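Local atomic coordinates of cysteine protease S273R (African swine fever virus pig/Kenya/KEN-50/1950, PDB entry 6LJ9), a protein that probably acts as a SUMO-1-type cysteine protease that cuts the viral pp220 and pp62 polyproteins into core-shell proteins and dampens host immune defences. Residues K31-F36 and K58-Q63; F91-T96 and Y235-I240; V170-D175 and G195-W200. All blocks are in the same frame, centred on the assembly; numbering follows the deposited sequence.

From the N terminus the chain first closes contact 1, whose segments are separated by 21 residues; it packs helices 27-32 and 34-37 on helix 55-64, and its centre lies about 31 Å from that of the chain. Contact 2, with 138 residues between its two segments, joins helix 90-103 to helix 232-244, both touching strand 152-158 of the sheet. Inside that long loop contact 3 opens and closes, joining strand 169-175 to helix 195-208. Contacts 2 and 3 touch, since Ser236 and Tyr239 lie against strand 169-175. Contact 1 lies apart, its nearest atoms about 14 Å from contact 2 and about 31 Å from contact 3.

Contact 1. Residues K31-F36 and K58-Q63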
loop_
_atom_site.group_PDB
_atom_site.type_symbol
_atom_site.label_atom_id
_atom_site.label_comp_id
_atom_site.label_asym_id
_atom_site.label_seq_id
_atom_site.Cartn_x
_atom_site.Cartn_y
_atom_site.Cartn_z
ATOM N N LYS B 31 -10.803 -26.568 15.478
ATOM C CA LYS B 31 -11.550 -27.811 15.652
ATOM C C LYS B 31 -10.778 -28.808 16.507
ATOM O O LYS B 31 -11.321 -29.376 17.462
ATOM C CB LYS B 31 -11.872 -28.423 14.289
ATOM C CG LYS B 31 -12.888 -27.653 13.467
ATOM C CD LYS B 31 -12.841 -28.082 12.009
ATOM C CE LYS B 31 -14.123 -27.714 11.282
ATOM N NZ LYS B 31 -14.470 -26.276 11.447
ATOM N N GLU B 32 -9.507 -29.036 16.175
ATOM C CA GLU B 32 -8.722 -30.069 16.842
ATOM C C GLU B 32 -8.416 -29.737 18.297
ATOM O O GLU B 32 -8.146 -30.653 19.081
ATOM C CB GLU B 32 -7.418 -30.300 16.077
ATOM C CG GLU B 32 -7.607 -30.635 14.606
ATOM C CD GLU B 32 -7.880 -32.106 14.369
ATOM O OE1 GLU B 32 -6.976 -32.804 13.863
ATOM O OE2 GLU B 32 -8.993 -32.568 14.699
ATOM N N LEU B 33 -8.451 -28.459 18.679
ATOM C CA LEU B 33 -8.109 -28.043 20.036
ATOM C C LEU B 33 -9.281 -27.385 20.757
ATOM O O LEU B 33 -9.067 -26.618 21.701
ATOM C CB LEU B 33 -6.907 -27.097 20.018
ATOM C CG LEU B 33 -5.642 -27.628 19.345
ATOM C CD1 LEU B 33 -4.529 -26.592 19.384
ATOM C CD2 LEU B 33 -5.196 -28.922 20.003
ATOM N N THR B 34 -10.515 -27.672 20.337
ATOM C CA THR B 34 -11.676 -27.064 20.978
ATOM C C THR B 34 -11.816 -27.505 22.430
ATOM O O THR B 34 -12.403 -26.782 23.244
ATOM C CB THR B 34 -12.944 -27.407 20.199
ATOM O OG1 THR B 34 -14.090 -26.893 20.891
ATOM C CG2 THR B 34 -13.079 -28.913 20.051
ATOM N N SER B 35 -11.290 -28.684 22.774
ATOM C CA SER B 35 -11.349 -29.145 24.156
ATOM C C SER B 35 -10.458 -28.300 25.058
ATOM O O SER B 35 -10.870 -27.910 26.157
ATOM C CB SER B 35 -10.947 -30.617 24.236
ATOM O OG SER B 35 -10.820 -31.037 25.584
ATOM N N PHE B 36 -9.233 -28.008 24.612
ATOM C CA PHE B 36 -8.313 -27.230 25.434
ATOM C C PHE B 36 -8.687 -25.753 25.457
ATOM O O PHE B 36 -8.486 -25.081 26.476
ATOM C CB PHE B 36 -6.880 -27.399 24.928
ATOM C CG PHE B 36 -6.304 -28.765 25.171
ATOM C CD1 PHE B 36 -5.799 -29.105 26.415
ATOM C CD2 PHE B 36 -6.254 -29.703 24.154
ATOM C CE1 PHE B 36 -5.263 -30.357 26.642
ATOM C CE2 PHE B 36 -5.718 -30.957 24.375
ATOM C CZ PHE B 36 -5.222 -31.285 25.621
ATOM N N LYS B 58 0.840 -29.014 23.599
ATOM C CA LYS B 58 1.932 -29.385 22.704
ATOM C C LYS B 58 2.003 -30.896 22.518
ATOM O O LYS B 58 2.290 -31.382 21.417
ATOM C CB LYS B 58 3.260 -28.852 23.241
ATOM C CG LYS B 58 3.444 -27.351 23.098
ATOM C CD LYS B 58 4.778 -26.912 23.684
ATOM C CE LYS B 58 5.068 -25.451 23.383
ATOM N NZ LYS B 58 6.354 -25.006 23.987
ATOM N N ALA B 59 1.746 -31.656 23.585
ATOM C CA ALA B 59 1.773 -33.111 23.479
ATOM C C ALA B 59 0.596 -33.626 22.660
ATOM O O ALA B 59 0.757 -34.534 21.836
ATOM C CB ALA B 59 1.777 -33.738 24.872
ATOM N N TYR B 60 -0.594 -33.055 22.871
ATOM C CA TYR B 60 -1.758 -33.464 22.091
ATOM C C TYR B 60 -1.588 -33.101 20.622
ATOM O O TYR B 60 -2.036 -33.839 19.735
ATOM C CB TYR B 60 -3.023 -32.822 22.663
ATOM C CG TYR B 60 -4.304 -33.276 21.996
ATOM C CD1 TYR B 60 -4.970 -34.415 22.431
ATOM C CD2 TYR B 60 -4.852 -32.562 20.937
ATOM C CE1 TYR B 60 -6.141 -34.834 21.826
ATOM C CE2 TYR B 60 -6.023 -32.973 20.326
ATOM C CZ TYR B 60 -6.663 -34.110 20.776
ATOM O OH TYR B 60 -7.829 -34.522 20.172
ATOM N N ALA B 61 -0.943 -31.966 20.342
ATOM C CA ALA B 61 -0.704 -31.576 18.956
ATOM C C ALA B 61 0.298 -32.507 18.286
ATOM O O ALA B 61 0.158 -32.828 17.100
ATOM C CB ALA B 61 -0.216 -30.131 18.892
ATOM N N GLN B 62 1.319 -32.945 19.027
ATOM C CA GLN B 62 2.268 -33.907 18.477
ATOM C C GLN B 62 1.584 -35.233 18.171
ATOM O O GLN B 62 1.942 -35.918 17.206
ATOM C CB GLN B 62 3.433 -34.110 19.446
ATOM C CG GLN B 62 4.501 -35.074 18.947
ATOM C CD GLN B 62 5.176 -34.593 17.677
ATOM O OE1 GLN B 62 5.348 -33.392 17.466
ATOM N NE2 GLN B 62 5.560 -35.532 16.819
ATOM N N GLN B 63 0.594 -35.609 18.983
ATOM C CA GLN B 63 -0.170 -36.821 18.709
ATOM C C GLN B 63 -0.924 -36.706 17.390
ATOM O O GLN B 63 -0.867 -37.608 16.547
ATOM C CB GLN B 63 -1.143 -37.103 19.856
ATOM C CG GLN B 63 -0.671 -38.157 20.841
ATOM C CD GLN B 63 -1.826 -38.916 21.466
ATOM O OE1 GLN B 63 -2.984 -38.713 21.100
ATOM N NE2 GLN B 63 -1.517 -39.799 22.408
#
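Phe36 presents the edge of its ring to one face of the Tyr60 ring, the arrangement of an offset edge-to-face pair. The planes stand at 62° and the centroids are 5.4 Å apart. The touching corner is CE2 of Phe36, which comes over the root of the tyrosine ring and lies 3.6 Å from Tyr60 CG, while also meeting Tyr60 CB. Two flat aromatic residues suit this place because the C-H edge of one can rest on the pi cloud of the other. Tyr60 swings its ring out from helix 55-64 with CG anti to the backbone N (chi1 -175°), which lays the ring across the gap to the opposing segment. Here two short helices joined at Leu33, which ends helix 27-32 and is the N-cap of helix 34-37, pack against helix 55-64, away from the catalytic residues. Leu33 runs past Tyr60 in the opposite direction, its branch CD2 reaching Tyr60 CD2 at 3.8 Å at an oblique angle to the ring. A leucine serves well here, since its buried side chain also meets Ile52, Val57 and Leu68. Further along the tyrosine ring the backbone takes over, with Glu32 O approaching Tyr60 CE2 obliquely at 3.4 Å. The Phe36 side chain also touches Val57 and Leu43, and its ring forms a cation-pi pair with Lys39.

Contact 2. Residues F91-T96 and Y235-I240; sequences FNIDET and YSLFYI
Apolar packing between Ile93 and Leu237 carries this contact, in which two helices meet without a hydrogen bond between the segments. The branch methyl CG2 of Ile93 lies 3.9 Å from Leu237 CD2, and the two side chains approach at a slant. Ile93 places that methyl by holding CG2 anti to the backbone N, with CG1 beside that N and anti to the carbonyl carbon (chi1 -62°). Leu237 points from its helix toward helix 90-103 and forks at the end: CD2 goes to the isoleucine, while CD1 comes within 4.3 Å of Thr96 CG2, a looser approach. Beta-branched and gamma-branched aliphatic residues thus fill a buried place between two helices. The closest CA pair is Ile93 and Leu237, 7.6 Å apart. Helix 232-244 begins at Cys232, inferred to be the nucleophile; a nucleophilic cysteine at the N-terminal end of a central helix packed on a sheet is the arrangement of clan CA (papain-like) cysteine proteases. The Ile93 side chain lies about 8 Å from that of Cys232. Both helices rest on the central sheet, where Ile93 and Leu237 each touch Val156 and Ile93 also meets Trp169. Thr96 OG1 donates to Asn92 O, within its own helix, at 2.7 Å (C=O...donor angle 167°), so the buried hydroxyl is satisfied there and the methyl is left to face Leu237. Ser236 OG likewise bonds to Cys232 O.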
loop_
_atom_site.group_PDB
_atom_site.type_symbol
_atom_site.label_atom_id
_atom_site.label_comp_id
_atom_site.label_asym_id
_atom_site.label_seq_id
_atom_site.Cartn_x
_atom_site.Cartn_y
_atom_site.Cartn_z
ATOM N N PHE B 91 15.799 -9.754 18.442
ATOM C CA PHE B 91 14.843 -10.729 17.927
ATOM C C PHE B 91 13.421 -10.187 17.977
ATOM O O PHE B 91 12.631 -10.422 17.055
ATOM C CB PHE B 91 14.948 -12.036 18.711
ATOM C CG PHE B 91 16.317 -12.651 18.686
ATOM C CD1 PHE B 91 16.792 -13.268 17.539
ATOM C CD2 PHE B 91 17.126 -12.621 19.809
ATOM C CE1 PHE B 91 18.051 -13.837 17.513
ATOM C CE2 PHE B 91 18.386 -13.188 19.789
ATOM C CZ PHE B 91 18.849 -13.798 18.640
ATOM N N ASN B 92 13.076 -9.462 19.045
ATOM C CA ASN B 92 11.742 -8.876 19.139
ATOM C C ASN B 92 11.507 -7.869 18.022
ATOM O O ASN B 92 10.397 -7.771 17.485
ATOM C CB ASN B 92 11.554 -8.207 20.502
ATOM C CG ASN B 92 11.913 -9.121 21.656
ATOM O OD1 ASN B 92 12.787 -8.802 22.462
ATOM N ND2 ASN B 92 11.238 -10.260 21.743
ATOM N N ILE B 93 12.542 -7.116 17.655
ATOM C CA ILE B 93 12.397 -6.083 16.636
ATOM C C ILE B 93 12.425 -6.688 15.238
ATOM O O ILE B 93 11.652 -6.287 14.363
ATOM C CB ILE B 93 13.489 -5.016 16.821
ATOM C CG1 ILE B 93 13.343 -4.345 18.188
ATOM C CG2 ILE B 93 13.431 -3.991 15.700
ATOM C CD1 ILE B 93 14.485 -3.425 18.547
ATOM N N ASP B 94 13.310 -7.661 15.007
ATOM C CA ASP B 94 13.410 -8.273 13.686
ATOM C C ASP B 94 12.122 -8.999 13.322
ATOM O O ASP B 94 11.601 -8.850 12.210
ATOM C CB ASP B 94 14.597 -9.236 13.643
ATOM C CG ASP B 94 14.937 -9.680 12.234
ATOM O OD1 ASP B 94 15.204 -8.806 11.383
ATOM O OD2 ASP B 94 14.945 -10.903 11.980
ATOM N N GLU B 95 11.590 -9.788 14.256
ATOM C CA GLU B 95 10.374 -10.547 13.996
ATOM C C GLU B 95 9.139 -9.659 13.914
ATOM O O GLU B 95 8.134 -10.071 13.325
ATOM C CB GLU B 95 10.197 -11.614 15.076
ATOM C CG GLU B 95 11.331 -12.627 15.110
ATOM C CD GLU B 95 11.343 -13.450 16.380
ATOM O OE1 GLU B 95 10.358 -13.379 17.144
ATOM O OE2 GLU B 95 12.340 -14.165 16.618
ATOM N N THR B 96 9.189 -8.453 14.484
ATOM C CA THR B 96 8.072 -7.523 14.351
ATOM C C THR B 96 8.076 -6.854 12.981
ATOM O O THR B 96 7.033 -6.767 12.321
ATOM C CB THR B 96 8.124 -6.472 15.464
ATOM O OG1 THR B 96 7.901 -7.102 16.731
ATOM C CG2 THR B 96 7.062 -5.401 15.242
ATOM N N TYR B 235 9.488 3.010 21.440
ATOM C CA TYR B 235 9.531 4.305 20.766
ATOM C C TYR B 235 10.001 4.158 19.325
ATOM O O TYR B 235 9.411 4.737 18.404
ATOM C CB TYR B 235 10.447 5.267 21.526
ATOM C CG TYR B 235 9.740 6.188 22.496
ATOM C CD1 TYR B 235 8.987 7.262 22.041
ATOM C CD2 TYR B 235 9.848 5.999 23.866
ATOM C CE1 TYR B 235 8.349 8.111 22.925
ATOM C CE2 TYR B 235 9.215 6.840 24.757
ATOM C CZ TYR B 235 8.467 7.895 24.282
ATOM O OH TYR B 235 7.836 8.736 25.169
ATOM N N SER B 236 11.067 3.384 19.109
ATOM C CA SER B 236 11.625 3.246 17.768
ATOM C C SER B 236 10.671 2.498 16.844
ATOM O O SER B 236 10.529 2.852 15.668
ATOM C CB SER B 236 12.974 2.532 17.831
ATOM O OG SER B 236 13.861 3.195 18.714
ATOM N N LEU B 237 10.011 1.458 17.357
ATOM C CA LEU B 237 9.064 0.711 16.538
ATOM C C LEU B 237 7.819 1.535 16.236
ATOM O O LEU B 237 7.256 1.440 15.140
ATOM C CB LEU B 237 8.687 -0.597 17.232
ATOM C CG LEU B 237 9.714 -1.728 17.175
ATOM C CD1 LEU B 237 9.241 -2.904 18.008
ATOM C CD2 LEU B 237 9.953 -2.155 15.737
ATOM N N PHE B 238 7.373 2.349 17.197
ATOM C CA PHE B 238 6.179 3.160 16.983
ATOM C C PHE B 238 6.414 4.224 15.919
ATOM O O PHE B 238 5.503 4.552 15.151
ATOM C CB PHE B 238 5.735 3.808 18.294
ATOM C CG PHE B 238 4.552 4.724 18.150
ATOM C CD1 PHE B 238 3.265 4.215 18.138
ATOM C CD2 PHE B 238 4.726 6.094 18.030
ATOM C CE1 PHE B 238 2.172 5.054 18.006
ATOM C CE2 PHE B 238 3.637 6.938 17.898
ATOM C CZ PHE B 238 2.359 6.416 17.886
ATOM N N TYR B 239 7.625 4.784 15.870
ATOM C CA TYR B 239 7.939 5.775 14.846
ATOM C C TYR B 239 7.799 5.179 13.453
ATOM O O TYR B 239 7.189 5.783 12.564
ATOM C CB TYR B 239 9.351 6.322 15.061
ATOM C CG TYR B 239 9.751 7.401 14.078
ATOM C CD1 TYR B 239 9.372 8.722 14.277
ATOM C CD2 TYR B 239 10.514 7.102 12.956
ATOM C CE1 TYR B 239 9.735 9.713 13.385
ATOM C CE2 TYR B 239 10.883 8.087 12.057
ATOM C CZ TYR B 239 10.491 9.391 12.278
ATOM O OH TYR B 239 10.853 10.376 11.389
ATOM N N ILE B 240 8.352 3.981 13.248
ATOM C CA ILE B 240 8.256 3.328 11.946
ATOM C C ILE B 240 6.800 3.035 11.602
ATOM O O ILE B 240 6.354 3.265 10.472
ATOM C CB ILE B 240 9.110 2.047 11.924
ATOM C CG1 ILE B 240 10.595 2.393 12.070
ATOM C CG2 ILE B 240 8.850 1.254 10.650
ATOM C CD1 ILE B 240 11.514 1.187 12.058
#

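Contact 3. Residues V170-D175 and G195-W200; sequences VAIFVD and GPVIRW
Segment 170-175 of strand 169-175 and segment 195-200 of helix 195-208 run nearly parallel, their N-to-C directions 10° apart and their axes 12.0 Å from each other at closest approach. That spacing leaves room for a layer of large apolar side chains; the closest CA pair is Ile172 and Val197, 9.4 Å apart. In the extended strand Ile172 and Val174 point toward the helix, whereas Phe173 points away from it. On the helix Val197 and Trp200, almost one turn apart, face the strand. Ile172 is the central piece. CG2 of Ile172 rests obliquely against the benzo end of the indole, 3.7 Å from Trp200 CZ3, while CD1 of Ile172 reaches Val197 CG1 at 4.1 Å. Trp200 can span the gap because its CG is anti to the backbone N (chi1 -176°), which extends the indole toward the strand; CH2 of Trp200 approaches Val174 CG2 at 4.4 Å. Tryptophan suits the wide spacing, and the compact valines fit where less length is needed. Strand 169-175 is the middle strand of the five-stranded mixed sheet, hydrogen-bonded to strands 152-158 and 181-186. Helix 195-208, the helix of a beta-alpha-beta crossover between the adjacent parallel strands 181-186 and 215-220, covers one face of this sheet, with Val197 also touching Tyr185, whereas helix 232-244 packs on the opposite face, where Phe173 meets Tyr239.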
loop_
_atom_site.group_PDB
_atom_site.type_symbol
_atom_site.label_atom_id
_atom_site.label_comp_id
_atom_site.label_asym_id
_atom_site.label_seq_id
_atom_site.Cartn_x
_atom_site.Cartn_y
_atom_site.Cartn_z
ATOM N N VAL B 170 17.169 3.319 18.437
ATOM C CA VAL B 170 16.712 4.448 17.639
ATOM C C VAL B 170 16.233 3.911 16.298
ATOM O O VAL B 170 16.617 2.822 15.864
ATOM C CB VAL B 170 17.807 5.520 17.437
ATOM C CG1 VAL B 170 18.260 6.084 18.777
ATOM C CG2 VAL B 170 18.981 4.938 16.675
ATOM N N ALA B 171 15.379 4.689 15.641
ATOM C CA ALA B 171 14.749 4.277 14.397
ATOM C C ALA B 171 15.312 5.062 13.219
ATOM O O ALA B 171 15.706 6.224 13.353
ATOM C CB ALA B 171 13.230 4.463 14.462
ATOM N N ILE B 172 15.349 4.406 12.059
ATOM C CA ILE B 172 15.709 5.031 10.793
ATOM C C ILE B 172 14.624 4.694 9.782
ATOM O O ILE B 172 14.311 3.517 9.571
ATOM C CB ILE B 172 17.089 4.569 10.282
ATOM C CG1 ILE B 172 18.209 5.245 11.077
ATOM C CG2 ILE B 172 17.233 4.850 8.791
ATOM C CD1 ILE B 172 19.583 5.112 10.443
ATOM N N PHE B 173 14.048 5.723 9.164
ATOM C CA PHE B 173 12.958 5.550 8.213
ATOM C C PHE B 173 13.253 6.351 6.954
ATOM O O PHE B 173 13.595 7.535 7.035
ATOM C CB PHE B 173 11.621 5.986 8.821
ATOM C CG PHE B 173 10.429 5.590 8.001
ATOM C CD1 PHE B 173 9.915 4.307 8.080
ATOM C CD2 PHE B 173 9.821 6.500 7.152
ATOM C CE1 PHE B 173 8.819 3.936 7.326
ATOM C CE2 PHE B 173 8.724 6.136 6.394
ATOM C CZ PHE B 173 8.222 4.852 6.482
ATOM N N VAL B 174 13.124 5.702 5.801
ATOM C CA VAL B 174 13.312 6.337 4.502
ATOM C C VAL B 174 11.963 6.336 3.800
ATOM O O VAL B 174 11.429 5.272 3.460
ATOM C CB VAL B 174 14.376 5.620 3.661
ATOM C CG1 VAL B 174 14.497 6.271 2.290
ATOM C CG2 VAL B 174 15.714 5.625 4.381
ATOM N N ASP B 175 11.405 7.523 3.585
ATOM C CA ASP B 175 10.096 7.674 2.964
ATOM C C ASP B 175 10.301 8.084 1.509
ATOM O O ASP B 175 10.747 9.202 1.229
ATOM C CB ASP B 175 9.255 8.700 3.719
ATOM C CG ASP B 175 7.810 8.728 3.260
ATOM O OD1 ASP B 175 7.450 7.954 2.347
ATOM O OD2 ASP B 175 7.029 9.527 3.817
ATOM N N GLY B 195 28.200 10.058 14.216
ATOM C CA GLY B 195 28.895 10.291 12.970
ATOM C C GLY B 195 28.654 9.234 11.907
ATOM O O GLY B 195 28.292 9.548 10.769
ATOM N N PRO B 196 28.870 7.958 12.250
ATOM C CA PRO B 196 28.594 6.893 11.270
ATOM C C PRO B 196 27.170 6.902 10.743
ATOM O O PRO B 196 26.952 6.597 9.565
ATOM C CB PRO B 196 28.909 5.615 12.056
ATOM C CG PRO B 196 29.944 6.040 13.035
ATOM C CD PRO B 196 29.583 7.441 13.434
ATOM N N VAL B 197 26.187 7.248 11.576
ATOM C CA VAL B 197 24.815 7.344 11.090
ATOM C C VAL B 197 24.688 8.472 10.074
ATOM O O VAL B 197 23.988 8.340 9.061
ATOM C CB VAL B 197 23.840 7.522 12.269
ATOM C CG1 VAL B 197 22.420 7.729 11.761
ATOM C CG2 VAL B 197 23.904 6.314 13.192
ATOM N N ILE B 198 25.378 9.591 10.315
ATOM C CA ILE B 198 25.336 10.714 9.380
ATOM C C ILE B 198 25.905 10.306 8.025
ATOM O O ILE B 198 25.335 10.626 6.975
ATOM C CB ILE B 198 26.082 11.927 9.971
ATOM C CG1 ILE B 198 25.372 12.430 11.230
ATOM C CG2 ILE B 198 26.197 13.041 8.941
ATOM C CD1 ILE B 198 24.013 13.047 10.965
ATOM N N ARG B 199 27.033 9.589 8.025
ATOM C CA ARG B 199 27.626 9.149 6.764
ATOM C C ARG B 199 26.679 8.233 5.999
ATOM O O ARG B 199 26.566 8.328 4.770
ATOM C CB ARG B 199 28.954 8.436 7.018
ATOM C CG ARG B 199 29.934 9.203 7.884
ATOM C CD ARG B 199 31.099 8.312 8.266
ATOM N NE ARG B 199 31.676 8.686 9.552
ATOM C CZ ARG B 199 32.430 7.881 10.291
ATOM N NH1 ARG B 199 32.694 6.650 9.873
ATOM N NH2 ARG B 199 32.914 8.302 11.451
ATOM N N TRP B 200 25.991 7.338 6.712
ATOM C CA TRP B 200 25.048 6.434 6.062
ATOM C C TRP B 200 23.876 7.200 5.457
ATOM O O TRP B 200 23.467 6.920 4.324
ATOM C CB TRP B 200 24.550 5.387 7.058
ATOM C CG TRP B 200 23.647 4.360 6.445
ATOM C CD1 TRP B 200 24.017 3.161 5.909
ATOM C CD2 TRP B 200 22.224 4.442 6.304
ATOM N NE1 TRP B 200 22.912 2.490 5.443
ATOM C CE2 TRP B 200 21.799 3.256 5.672
ATOM C CE3 TRP B 200 21.268 5.402 6.649
ATOM C CZ2 TRP B 200 20.459 3.005 5.380
ATOM C CZ3 TRP B 200 19.939 5.151 6.357
ATOM C CH2 TRP B 200 19.547 3.962 5.729
#